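Local coordinates for protein endoribonuclease YbeY (Aquifex aeolicus, PDB 1OZ9) that probably acts as a zinc-dependent, single-strand-specific endoribonuclease in late-stage 70S ribosome quality control and in maturation of the 16S rRNA 3' end, at residues L36-V41 / K82-V87; S71-E76 / V118-Y123; I113-V118 / K133-L138. All coordinates share one frame; numbering follows the deposited sequence.

Interaction 1. Residues L36-V41 / K82-V87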
loop_
_atom_site.group_PDB
_atom_site.type_symbol
_atom_site.label_atom_id
_atom_site.label_comp_id
_atom_site.label_asym_id
_atom_site.label_seq_id
_atom_site.Cartn_x
_atom_site.Cartn_y
_atom_site.Cartn_z
ATOM N N LEU A 36 -0.404 -2.826 -13.211
ATOM C CA LEU A 36 -1.827 -2.551 -13.223
ATOM C C LEU A 36 -2.286 -1.750 -14.473
ATOM O O LEU A 36 -3.466 -1.454 -14.624
ATOM C CB LEU A 36 -2.229 -1.862 -11.930
ATOM C CG LEU A 36 -2.213 -2.760 -10.701
ATOM C CD1 LEU A 36 -2.089 -1.940 -9.399
ATOM C CD2 LEU A 36 -3.458 -3.619 -10.633
ATOM N N GLY A 37 -1.338 -1.376 -15.333
ATOM C CA GLY A 37 -1.652 -0.665 -16.568
ATOM C C GLY A 37 -2.011 0.803 -16.372
ATOM O O GLY A 37 -2.575 1.415 -17.265
ATOM N N LEU A 38 -1.668 1.373 -15.224
ATOM C CA LEU A 38 -2.047 2.751 -14.922
ATOM C C LEU A 38 -1.029 3.702 -15.485
ATOM O O LEU A 38 0.160 3.408 -15.445
ATOM C CB LEU A 38 -2.122 2.970 -13.416
ATOM C CG LEU A 38 -3.350 2.263 -12.820
ATOM C CD1 LEU A 38 -3.238 2.149 -11.300
ATOM C CD2 LEU A 38 -4.586 3.101 -13.193
ATOM N N ASN A 39 -1.501 4.839 -15.991
ATOM C CA ASN A 39 -0.624 5.846 -16.563
ATOM C C ASN A 39 -1.073 7.221 -16.072
ATOM O O ASN A 39 -2.270 7.480 -15.911
ATOM C CB ASN A 39 -0.714 5.804 -18.115
ATOM C CG ASN A 39 -0.280 4.448 -18.721
ATOM O OD1 ASN A 39 0.918 4.212 -18.973
ATOM N ND2 ASN A 39 -1.267 3.569 -19.016
ATOM N N ASN A 40 -0.130 8.112 -15.843
ATOM C CA ASN A 40 -0.478 9.443 -15.392
ATOM C C ASN A 40 -1.282 9.562 -14.104
ATOM O O ASN A 40 -2.213 10.376 -14.045
ATOM C CB ASN A 40 -1.302 10.088 -16.453
ATOM C CG ASN A 40 -0.648 11.255 -17.033
ATOM O OD1 ASN A 40 0.587 11.372 -17.022
ATOM N ND2 ASN A 40 -1.462 12.171 -17.526
ATOM N N VAL A 41 -0.949 8.766 -13.096
ATOM C CA VAL A 41 -1.601 8.895 -11.826
ATOM C C VAL A 41 -0.568 9.224 -10.776
ATOM O O VAL A 41 0.634 9.021 -10.984
ATOM C CB VAL A 41 -2.364 7.602 -11.403
ATOM C CG1 VAL A 41 -3.410 7.219 -12.482
ATOM C CG2 VAL A 41 -1.377 6.471 -11.168
ATOM N N LYS A 82 -4.506 12.062 -12.604
ATOM C CA LYS A 82 -5.440 11.731 -11.521
ATOM C C LYS A 82 -4.687 11.310 -10.246
ATOM O O LYS A 82 -3.746 10.525 -10.318
ATOM C CB LYS A 82 -6.381 10.608 -11.945
ATOM C CG LYS A 82 -7.529 10.285 -10.920
ATOM C CD LYS A 82 -8.588 9.382 -11.605
ATOM C CE LYS A 82 -9.770 9.034 -10.715
ATOM N NZ LYS A 82 -10.639 10.185 -10.491
ATOM N N ILE A 83 -5.075 11.881 -9.112
ATOM C CA ILE A 83 -4.463 11.560 -7.817
ATOM C C ILE A 83 -5.191 10.372 -7.214
ATOM O O ILE A 83 -6.395 10.463 -6.893
ATOM C CB ILE A 83 -4.535 12.781 -6.909
ATOM C CG1 ILE A 83 -3.799 13.961 -7.600
ATOM C CG2 ILE A 83 -3.891 12.460 -5.513
ATOM C CD1 ILE A 83 -4.486 15.308 -7.397
ATOM N N LEU A 84 -4.500 9.248 -7.112
ATOM C CA LEU A 84 -5.139 8.023 -6.634
ATOM C C LEU A 84 -5.332 8.090 -5.143
ATOM O O LEU A 84 -6.416 7.754 -4.623
ATOM C CB LEU A 84 -4.309 6.802 -6.945
ATOM C CG LEU A 84 -4.041 6.343 -8.371
ATOM C CD1 LEU A 84 -3.460 4.906 -8.273
ATOM C CD2 LEU A 84 -5.325 6.421 -9.242
ATOM N N GLY A 85 -4.288 8.542 -4.447
ATOM C CA GLY A 85 -4.393 8.731 -3.020
ATOM C C GLY A 85 -3.184 8.206 -2.280
ATOM O O GLY A 85 -2.088 8.088 -2.860
ATOM N N ASP A 86 -3.385 7.887 -1.008
ATOM C CA ASP A 86 -2.267 7.513 -0.147
ATOM C C ASP A 86 -2.313 6.094 0.372
ATOM O O ASP A 86 -3.378 5.583 0.689
ATOM C CB ASP A 86 -2.259 8.385 1.112
ATOM C CG ASP A 86 -2.246 9.860 0.800
ATOM O OD1 ASP A 86 -1.631 10.233 -0.205
ATOM O OD2 ASP A 86 -2.849 10.695 1.498
ATOM N N VAL A 87 -1.130 5.518 0.540
ATOM C CA VAL A 87 -0.979 4.223 1.225
ATOM C C VAL A 87 -0.055 4.503 2.401
ATOM O O VAL A 87 1.028 5.062 2.209
ATOM C CB VAL A 87 -0.323 3.173 0.354
ATOM C CG1 VAL A 87 -0.010 1.937 1.179
ATOM C CG2 VAL A 87 -1.282 2.782 -0.805
#
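Val41 pairs with Lys82 in a parallel beta bridge, their CA atoms 4.8 Å apart, and Lys82 N donates a hydrogen bond to Asn40 O at 3.2 Å. This is the start of the pairing between strands 41-48 and 81-90, two parallel members of the four-stranded mixed sheet. Helix 22-35 has just ended in a Schellman motif at Gly37, and the loop that follows delivers the chain to the sheet at Val41. A CA-H...O contact runs from Val41 CA to Lys82 O, 3.1 Å.

Between the side chains the work is done by Val41 and Leu84. In Val41, chi1 of -57° sets CG1 anti to the carbonyl carbon, and this methyl lies 3.8 Å from Leu84 CD2. The other methyl, CG2, sits between the backbone N and the carbonyl carbon and comes to 3.9 Å from Leu84 CD1. With Val41 CB reaching Leu84 CG at 3.7 Å, the fork of one side chain is met by the fork of the other at an oblique crossing. Leu38, back in the loop, approaches Leu84 tip to tip, its CD1 stopping 4.1 Å from Leu84 CD1. An alanine in place of Leu84 would probably open a gap beside Val41 and take from Leu38 its apolar partner on this strand.

Lys82 begins on the same face of the sheet as Val41 but then leads away: its NZ makes a salt bridge with Glu77 and a hydrogen bond to Gly75 O, while its backbone stays with the bridge. Asn9 holds the loop through both ends of its amide, OD1 bonding to Val41 N and ND2 to Leu38 O.

Interaction 2. Residues S71-E76 / V118-Y123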
loop_
_atom_site.group_PDB
_atom_site.type_symbol
_atom_site.label_atom_id
_atom_site.label_comp_id
_atom_site.label_asym_id
_atom_site.label_seq_id
_atom_site.Cartn_x
_atom_site.Cartn_y
_atom_site.Cartn_z
ATOM N N SER A 71 -5.274 2.559 3.443
ATOM C CA SER A 71 -5.268 3.262 2.161
ATOM C C SER A 71 -6.329 4.368 2.146
ATOM O O SER A 71 -7.457 4.162 2.628
ATOM C CB SER A 71 -5.566 2.249 1.050
ATOM O OG SER A 71 -6.948 1.918 1.191
ATOM N N PHE A 72 -5.994 5.533 1.588
ATOM C CA PHE A 72 -6.899 6.684 1.601
ATOM C C PHE A 72 -7.116 7.230 0.193
ATOM O O PHE A 72 -6.238 7.901 -0.333
ATOM C CB PHE A 72 -6.302 7.813 2.459
ATOM C CG PHE A 72 -5.975 7.394 3.868
ATOM C CD1 PHE A 72 -4.717 6.947 4.197
ATOM C CD2 PHE A 72 -6.942 7.392 4.837
ATOM C CE1 PHE A 72 -4.427 6.518 5.489
ATOM C CE2 PHE A 72 -6.647 6.978 6.141
ATOM C CZ PHE A 72 -5.390 6.562 6.459
ATOM N N PRO A 73 -8.260 6.950 -0.426
ATOM C CA PRO A 73 -8.533 7.467 -1.777
ATOM C C PRO A 73 -8.744 8.959 -1.801
ATOM O O PRO A 73 -9.347 9.528 -0.889
ATOM C CB PRO A 73 -9.842 6.768 -2.160
ATOM C CG PRO A 73 -10.524 6.540 -0.837
ATOM C CD PRO A 73 -9.360 6.093 0.064
ATOM N N MET A 74 -8.240 9.595 -2.855
ATOM C CA MET A 74 -8.427 11.011 -3.066
ATOM C C MET A 74 -9.283 11.067 -4.332
ATOM O O MET A 74 -10.535 11.090 -4.271
ATOM C CB MET A 74 -7.078 11.701 -3.280
ATOM C CG MET A 74 -6.222 11.783 -2.027
ATOM S SD MET A 74 -6.939 12.822 -0.689
ATOM C CE MET A 74 -6.511 11.882 0.739
ATOM N N GLY A 75 -8.620 11.076 -5.484
ATOM C CA GLY A 75 -9.342 10.944 -6.743
ATOM C C GLY A 75 -9.444 12.186 -7.598
ATOM O O GLY A 75 -9.888 12.098 -8.734
ATOM N N GLU A 76 -9.049 13.335 -7.067
ATOM C CA GLU A 76 -9.169 14.576 -7.829
ATOM C C GLU A 76 -8.408 14.443 -9.142
ATOM O O GLU A 76 -7.375 13.789 -9.190
ATOM C CB GLU A 76 -8.619 15.763 -7.019
ATOM C CG GLU A 76 -8.942 17.098 -7.668
ATOM C CD GLU A 76 -8.808 18.288 -6.722
ATOM O OE1 GLU A 76 -8.123 18.159 -5.690
ATOM O OE2 GLU A 76 -9.386 19.354 -7.028
ATOM N N VAL A 118 -4.069 -2.073 -4.154
ATOM C CA VAL A 118 -5.287 -2.749 -4.594
ATOM C C VAL A 118 -6.526 -2.194 -3.870
ATOM O O VAL A 118 -7.592 -2.003 -4.482
ATOM C CB VAL A 118 -5.180 -4.296 -4.411
ATOM C CG1 VAL A 118 -6.524 -4.998 -4.805
ATOM C CG2 VAL A 118 -3.977 -4.834 -5.241
ATOM N N HIS A 119 -6.387 -1.908 -2.579
ATOM C CA HIS A 119 -7.474 -1.291 -1.823
ATOM C C HIS A 119 -7.801 0.055 -2.430
ATOM O O HIS A 119 -8.967 0.455 -2.501
ATOM C CB HIS A 119 -7.073 -1.031 -0.373
ATOM C CG HIS A 119 -7.422 -2.141 0.553
ATOM N ND1 HIS A 119 -8.699 -2.352 1.015
ATOM C CD2 HIS A 119 -6.650 -3.111 1.103
ATOM C CE1 HIS A 119 -8.706 -3.410 1.810
ATOM N NE2 HIS A 119 -7.471 -3.883 1.887
ATOM N N LEU A 120 -6.759 0.774 -2.829
ATOM C CA LEU A 120 -6.944 2.126 -3.368
ATOM C C LEU A 120 -7.698 2.133 -4.685
ATOM O O LEU A 120 -8.324 3.139 -5.042
ATOM C CB LEU A 120 -5.592 2.796 -3.628
ATOM C CG LEU A 120 -5.012 3.836 -2.699
ATOM C CD1 LEU A 120 -3.855 4.551 -3.433
ATOM C CD2 LEU A 120 -6.050 4.841 -2.281
ATOM N N LEU A 121 -7.613 1.027 -5.419
ATOM C CA LEU A 121 -8.310 0.902 -6.675
ATOM C C LEU A 121 -9.762 0.500 -6.442
ATOM O O LEU A 121 -10.512 0.273 -7.396
ATOM C CB LEU A 121 -7.625 -0.107 -7.590
ATOM C CG LEU A 121 -6.223 0.378 -7.970
ATOM C CD1 LEU A 121 -5.564 -0.664 -8.840
ATOM C CD2 LEU A 121 -6.279 1.772 -8.667
ATOM N N GLY A 122 -10.161 0.385 -5.182
ATOM C CA GLY A 122 -11.564 0.133 -4.890
ATOM C C GLY A 122 -11.980 -1.310 -4.667
ATOM O O GLY A 122 -13.155 -1.643 -4.778
ATOM N N TYR A 123 -11.037 -2.176 -4.335
ATOM C CA TYR A 123 -11.386 -3.566 -4.023
ATOM C C TYR A 123 -11.302 -3.708 -2.513
ATOM O O TYR A 123 -10.525 -3.011 -1.871
ATOM C CB TYR A 123 -10.384 -4.528 -4.673
ATOM C CG TYR A 123 -10.371 -4.488 -6.192
ATOM C CD1 TYR A 123 -9.768 -3.438 -6.873
ATOM C CD2 TYR A 123 -10.963 -5.496 -6.939
ATOM C CE1 TYR A 123 -9.765 -3.393 -8.252
ATOM C CE2 TYR A 123 -10.963 -5.460 -8.334
ATOM C CZ TYR A 123 -10.351 -4.410 -8.970
ATOM O OH TYR A 123 -10.332 -4.360 -10.339
#
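Leu120 sends its CD2 methyl against the backbone of the edge strand, touching the peptide link between Phe72 and Pro73: CD2 is 3.6 Å from Phe72 C and equally far from Pro73 N. CB leaves the backbone alongside the strand rather than at it; chi1 of -102°, off a staggered value, places CG near Ser71 CB, 4.1 Å away, and the CD2 methyl extends from there to the strand. CD2 also meets the proline ring at CD, at 4.2 Å. One leucine thus spans three successive residues of the strand, and it packs on Val87 of the adjoining strand as well.

Ser71 and His119 meet one residue earlier in the helix. The serine OG sits between its backbone N and carbonyl carbon (chi1 72°), a torsion that brings it to 3.3 Å from His119 CB. This is a contact with carbon, and OG stands obliquely to the imidazole ring. His119 is a predicted zinc ligand, the second histidine of the HxxxHxxxxxH signature of YbeY proteins; its ring meets those of the other two predicted ligands, His115 and His125. Strand 69-78, antiparallel to its neighbour at the edge of the sheet, lies beside this helix in a matrix metalloproteinase type fold. Beyond Leu120 the helix closes in a Schellman motif at Gly122, whose N binds His119 O at 2.9 Å, and the chain turns off through Tyr123 towards His125.

Interaction 3. Residues I113-V118 / K133-L138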
loop_
_atom_site.group_PDB
_atom_site.type_symbol
_atom_site.label_atom_id
_atom_site.label_comp_id
_atom_site.label_asym_id
_atom_site.label_seq_id
_atom_site.Cartn_x
_atom_site.Cartn_y
_atom_site.Cartn_z
ATOM N N ILE A 113 2.591 -2.733 0.327
ATOM C CA ILE A 113 2.394 -1.713 -0.715
ATOM C C ILE A 113 1.393 -2.199 -1.739
ATOM O O ILE A 113 0.476 -1.477 -2.125
ATOM C CB ILE A 113 3.720 -1.425 -1.414
ATOM C CG1 ILE A 113 4.589 -0.582 -0.490
ATOM C CG2 ILE A 113 3.501 -0.663 -2.748
ATOM C CD1 ILE A 113 6.065 -0.541 -0.913
ATOM N N VAL A 114 1.559 -3.438 -2.181
ATOM C CA VAL A 114 0.622 -4.019 -3.162
ATOM C C VAL A 114 -0.760 -4.100 -2.555
ATOM O O VAL A 114 -1.756 -3.708 -3.190
ATOM C CB VAL A 114 1.123 -5.406 -3.624
ATOM C CG1 VAL A 114 0.124 -6.107 -4.581
ATOM C CG2 VAL A 114 2.492 -5.216 -4.318
ATOM N N HIS A 115 -0.834 -4.577 -1.319
ATOM C CA HIS A 115 -2.137 -4.704 -0.670
ATOM C C HIS A 115 -2.814 -3.322 -0.626
ATOM O O HIS A 115 -4.001 -3.184 -0.946
ATOM C CB HIS A 115 -1.952 -5.269 0.734
ATOM C CG HIS A 115 -3.230 -5.657 1.408
ATOM N ND1 HIS A 115 -3.803 -6.904 1.254
ATOM C CD2 HIS A 115 -4.035 -4.968 2.251
ATOM C CE1 HIS A 115 -4.902 -6.970 1.987
ATOM N NE2 HIS A 115 -5.073 -5.804 2.590
ATOM N N GLY A 116 -2.055 -2.298 -0.244
ATOM C CA GLY A 116 -2.606 -0.947 -0.146
ATOM C C GLY A 116 -3.085 -0.385 -1.487
ATOM O O GLY A 116 -4.137 0.264 -1.576
ATOM N N ILE A 117 -2.311 -0.645 -2.540
ATOM C CA ILE A 117 -2.653 -0.130 -3.860
ATOM C C ILE A 117 -3.940 -0.766 -4.330
ATOM O O ILE A 117 -4.805 -0.079 -4.883
ATOM C CB ILE A 117 -1.528 -0.373 -4.863
ATOM C CG1 ILE A 117 -0.357 0.538 -4.503
ATOM C CG2 ILE A 117 -1.993 -0.064 -6.326
ATOM C CD1 ILE A 117 0.882 0.289 -5.312
ATOM N N VAL A 118 -4.069 -2.073 -4.154
ATOM C CA VAL A 118 -5.287 -2.749 -4.594
ATOM C C VAL A 118 -6.526 -2.194 -3.870
ATOM O O VAL A 118 -7.592 -2.003 -4.482
ATOM C CB VAL A 118 -5.180 -4.296 -4.411
ATOM C CG1 VAL A 118 -6.524 -4.998 -4.805
ATOM C CG2 VAL A 118 -3.977 -4.834 -5.241
ATOM N N LYS A 133 -12.400 -12.683 -3.588
ATOM C CA LYS A 133 -11.882 -13.409 -4.738
ATOM C C LYS A 133 -11.205 -12.455 -5.701
ATOM O O LYS A 133 -10.058 -12.647 -6.052
ATOM C CB LYS A 133 -12.991 -14.141 -5.475
ATOM C CG LYS A 133 -12.586 -14.652 -6.853
ATOM C CD LYS A 133 -13.572 -15.729 -7.338
ATOM C CE LYS A 133 -13.562 -15.862 -8.861
ATOM N NZ LYS A 133 -14.682 -16.700 -9.321
ATOM N N LYS A 134 -11.914 -11.416 -6.115
ATOM C CA LYS A 134 -11.310 -10.476 -7.058
ATOM C C LYS A 134 -10.152 -9.715 -6.454
ATOM O O LYS A 134 -9.209 -9.375 -7.166
ATOM C CB LYS A 134 -12.336 -9.492 -7.621
ATOM C CG LYS A 134 -13.534 -10.160 -8.305
ATOM C CD LYS A 134 -13.126 -11.001 -9.517
ATOM C CE LYS A 134 -12.483 -10.150 -10.620
ATOM N NZ LYS A 134 -12.707 -10.812 -11.955
ATOM N N PHE A 135 -10.211 -9.428 -5.155
ATOM C CA PHE A 135 -9.124 -8.701 -4.513
ATOM C C PHE A 135 -7.848 -9.538 -4.572
ATOM O O PHE A 135 -6.781 -9.065 -4.970
ATOM C CB PHE A 135 -9.459 -8.404 -3.046
ATOM C CG PHE A 135 -8.416 -7.566 -2.346
ATOM C CD1 PHE A 135 -8.646 -6.210 -2.073
ATOM C CD2 PHE A 135 -7.214 -8.120 -1.960
ATOM C CE1 PHE A 135 -7.695 -5.438 -1.420
ATOM C CE2 PHE A 135 -6.234 -7.329 -1.330
ATOM C CZ PHE A 135 -6.476 -6.001 -1.063
ATOM N N ARG A 136 -7.971 -10.783 -4.134
ATOM C CA ARG A 136 -6.830 -11.680 -4.079
ATOM C C ARG A 136 -6.278 -12.016 -5.452
ATOM O O ARG A 136 -5.088 -12.007 -5.616
ATOM C CB ARG A 136 -7.181 -12.972 -3.329
ATOM C CG ARG A 136 -7.395 -12.767 -1.824
ATOM C CD ARG A 136 -6.286 -12.019 -1.057
ATOM N NE ARG A 136 -6.559 -12.071 0.385
ATOM C CZ ARG A 136 -6.013 -11.280 1.316
ATOM N NH1 ARG A 136 -5.136 -10.349 0.983
ATOM N NH2 ARG A 136 -6.357 -11.446 2.601
ATOM N N GLU A 137 -7.127 -12.321 -6.428
ATOM C CA GLU A 137 -6.603 -12.523 -7.784
ATOM C C GLU A 137 -5.745 -11.304 -8.250
ATOM O O GLU A 137 -4.626 -11.476 -8.733
ATOM C CB GLU A 137 -7.736 -12.865 -8.764
ATOM C CG GLU A 137 -8.428 -14.197 -8.437
ATOM C CD GLU A 137 -9.499 -14.596 -9.438
ATOM O OE1 GLU A 137 -10.014 -13.677 -10.133
ATOM O OE2 GLU A 137 -9.819 -15.822 -9.530
ATOM N N LEU A 138 -6.216 -10.075 -8.025
ATOM C CA LEU A 138 -5.449 -8.899 -8.465
ATOM C C LEU A 138 -4.142 -8.726 -7.693
ATOM O O LEU A 138 -3.082 -8.425 -8.245
ATOM C CB LEU A 138 -6.289 -7.623 -8.346
ATOM C CG LEU A 138 -5.702 -6.450 -9.120
ATOM C CD1 LEU A 138 -5.591 -6.883 -10.587
ATOM C CD2 LEU A 138 -6.604 -5.233 -8.996
#
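His115 and Phe135 both set CG anti to the backbone N (chi1 -170° and -176°), which points CG of each towards the other helix; the rings continue from there. Phe135 CZ lies over one face of the imidazole, towards its rim, 3.6 Å from His115 CE1; the ring planes stand 55° apart, an oblique meeting of the two rings. Val118 completes the grip: its CG1 makes a CH-pi contact over a face of the Phe135 ring, 3.7 Å from the centroid, and has Leu138 CD2 at 4.2 Å as a further neighbour.

Arg136 starts off away from helix 105-120, but its chain is bent at chi2 and its end comes back so that NH1 lies at the edge of the imidazole, in the ring plane and 3.5 Å from His115 CE1. Glu139 ties the two polar groups together, hydrogen-bonded to His115 ND1 and salt-bridged to Arg136 NH1, a link that would fix the rotation of the His115 ring, consistent with a second-shell role beside a predicted zinc ligand. Phe135 also meets the rings of His119 and His125 edge-to-face.

The two helices run more antiparallel than parallel. Val114 carries the contact further along helix 129-147, Ile113 and Ile117 pack on helix 22-35, and Gly116 lies against Val87 of strand 81-90.

In the fold
From the N terminus, strand 10-15 and helix 22-35 lead into interaction 1, which closes a loop of 40 residues by joining the start of strand 41-48 to strand 81-90. Interaction 2 opens inside that loop, at 71-76, and closes beyond it at 118-123, so the two cross; neighbouring strands 69-78 and 81-90 bind them directly, as in the bond between Asp86 O and Phe72 N. Interaction 3 opens within the span of interaction 2 and closes after it, another crossing, with Val118 common to both; it follows interaction 1 in series. Together they tie sheet to helix 105-120, and that helix to helix 129-147. Leu36 touches Leu121, Ile117 and Leu138, bringing all three contacts together.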